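Local coordinates for protein galectin 2 (Gallus gallus, PDB 2YMZ) that probably binds carbohydrates, as a prototype galectin built on the beta-sandwich fold of the galactoside-binding lectins, at residues V85-G89 with D90-V94. Sequence-based numbering, arbitrary orientation. Where two conformers were deposited one is given.
Sequences VEFLG and DKFLV
Phe87 and Phe92 lie side by side, pointing the same way, across a beta hairpin with a two-residue loop in the galectin sandwich; its strands 80-88 and 91-95 are joined by a type II' turn from Leu88 to Lys91. Their rings form the tight, buried side. CE1 of Phe92 sits over one face of the Phe87 ring, offset toward its rim and 3.7 Å from Phe87 CD1, with the two planes inclined at 40°. The first torsions differ: Phe87 carries CG anti to its backbone N, whereas Phe92 has CG beside the N (chi1 -59°), which brings CE1 across to its partner. Val85 and Val94 share this face, more loosely, with Val85 CG1 and Val94 CG2 4.3 Å apart; Phe92 and Val94 pack on Leu43 of strand 40-48 in the other sheet. Between the strands, Glu86 and Leu93 exchange two nearly straight backbone hydrogen bonds, Glu86 N to Leu93 O being 2.8 Å. Glu86 O also receives a CA-H contact from Phe92. At the turn, Leu88 N donates to Lys91 O, while the return bond from Lys91 N to Leu88 O is longer, 3.2 Å, and arrives 64° out of the carbonyl plane. Gly89 takes the positive phi of the II' turn, and its O accepts a hydrogen bond from Asn106 ND2.

The opposite face, bearing Glu86, Leu88, Lys91 and Leu93, is partly exposed. Here Leu88 CD1 meets Leu93 CD2 at 3.9 Å, and Leu93 CD2 also lies 3.4 Å from Glu86 OE1, the extended acid running alongside Leu93. Nearer the turn, the lysine chain bends back to put NZ at a water, which bridges the strand ends by donating to Leu88 O and accepting from Lys91 NZ at 2.8 Å.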
loop_
_atom_site.group_PDB
_atom_site.type_symbol
_atom_site.label_atom_id
_atom_site.label_comp_id
_atom_site.label_asym_id
_atom_site.label_seq_id
_atom_site.Cartn_x
_atom_site.Cartn_y
_atom_site.Cartn_z
ATOM N N VAL A 85 10.126 5.552 -8.610
ATOM C CA VAL A 85 9.962 4.922 -9.933
ATOM C C VAL A 85 9.202 5.928 -10.789
ATOM O O VAL A 85 8.205 6.505 -10.319
ATOM C CB VAL A 85 9.113 3.675 -9.860
ATOM C CG1 VAL A 85 9.178 2.961 -11.239
ATOM C CG2 VAL A 85 9.660 2.696 -8.763
ATOM N N GLU A 86 9.642 6.092 -12.044
ATOM C CA GLU A 86 8.888 6.931 -12.987
ATOM C C GLU A 86 8.553 6.164 -14.226
ATOM O O GLU A 86 9.408 5.354 -14.696
ATOM C CB GLU A 86 9.740 8.080 -13.327
ATOM C CG GLU A 86 9.592 9.072 -12.211
ATOM C CD GLU A 86 10.723 10.010 -12.155
ATOM O OE1 GLU A 86 11.631 9.838 -12.984
ATOM O OE2 GLU A 86 10.683 10.909 -11.261
ATOM N N PHE A 87 7.308 6.354 -14.686
ATOM C CA PHE A 87 6.774 5.651 -15.828
ATOM C C PHE A 87 7.002 6.624 -16.998
ATOM O O PHE A 87 6.298 7.664 -17.109
ATOM C CB PHE A 87 5.291 5.353 -15.563
ATOM C CG PHE A 87 4.619 4.487 -16.608
ATOM C CD1 PHE A 87 5.176 4.304 -17.881
ATOM C CD2 PHE A 87 3.374 3.956 -16.336
ATOM C CE1 PHE A 87 4.545 3.542 -18.839
ATOM C CE2 PHE A 87 2.722 3.148 -17.297
ATOM C CZ PHE A 87 3.306 2.978 -18.548
ATOM N N LEU A 88 8.053 6.386 -17.774
ATOM C CA LEU A 88 8.424 7.362 -18.780
ATOM C C LEU A 88 8.186 6.826 -20.214
ATOM O O LEU A 88 9.130 6.664 -20.979
ATOM C CB LEU A 88 9.851 7.866 -18.552
ATOM C CG LEU A 88 10.089 8.579 -17.225
ATOM C CD1 LEU A 88 11.520 8.996 -17.161
ATOM C CD2 LEU A 88 9.209 9.797 -17.048
ATOM N N GLY A 89 6.937 6.486 -20.530
ATOM C CA GLY A 89 6.606 6.071 -21.875
ATOM C C GLY A 89 7.236 4.747 -22.199
ATOM O O GLY A 89 6.726 3.722 -21.759
ATOM N N ASP A 90 8.352 4.785 -22.940
ATOM C CA ASP A 90 9.024 3.581 -23.434
ATOM C C ASP A 90 9.993 2.970 -22.405
ATOM O O ASP A 90 10.651 1.965 -22.682
ATOM C CB ASP A 90 9.776 3.861 -24.756
ATOM C CG ASP A 90 11.045 4.656 -24.553
ATOM O OD1 ASP A 90 11.093 5.477 -23.626
ATOM O OD2 ASP A 90 12.009 4.468 -25.329
ATOM N N LYS A 91 10.083 3.583 -21.239
ATOM C CA LYS A 91 10.959 3.034 -20.220
ATOM C C LYS A 91 10.490 3.412 -18.835
ATOM O O LYS A 91 9.747 4.351 -18.644
ATOM C CB LYS A 91 12.375 3.550 -20.405
ATOM C CG LYS A 91 12.545 5.047 -20.292
ATOM C CD LYS A 91 13.970 5.487 -20.637
ATOM C CE LYS A 91 14.282 6.917 -20.170
ATOM N NZ LYS A 91 14.095 7.935 -21.261
ATOM N N PHE A 92 11.003 2.640 -17.889
ATOM C CA PHE A 92 10.900 2.955 -16.454
ATOM C C PHE A 92 12.229 3.464 -15.954
ATOM O O PHE A 92 13.330 2.999 -16.347
ATOM C CB PHE A 92 10.448 1.701 -15.710
ATOM C CG PHE A 92 9.126 1.190 -16.194
ATOM C CD1 PHE A 92 7.919 1.802 -15.786
ATOM C CD2 PHE A 92 9.065 0.178 -17.103
ATOM C CE1 PHE A 92 6.709 1.346 -16.265
ATOM C CE2 PHE A 92 7.860 -0.294 -17.588
ATOM C CZ PHE A 92 6.661 0.295 -17.168
ATOM N N LEU A 93 12.164 4.426 -15.045
ATOM C CA LEU A 93 13.376 4.891 -14.535
ATOM C C LEU A 93 13.230 4.733 -13.002
ATOM O O LEU A 93 12.240 5.212 -12.438
ATOM C CB LEU A 93 13.513 6.351 -14.945
ATOM C CG LEU A 93 14.754 7.110 -14.517
ATOM C CD1 LEU A 93 15.902 6.835 -15.483
ATOM C CD2 LEU A 93 14.423 8.603 -14.543
ATOM N N VAL A 94 14.228 4.141 -12.332
ATOM C CA VAL A 94 14.201 3.989 -10.880
ATOM C C VAL A 94 15.319 4.863 -10.305
ATOM O O VAL A 94 16.533 4.630 -10.559
ATOM C CB VAL A 94 14.340 2.516 -10.427
ATOM C CG1 VAL A 94 14.127 2.444 -8.883
ATOM C CG2 VAL A 94 13.297 1.618 -11.122
HETATM O O HOH W 1 11.438 8.060 -22.101
#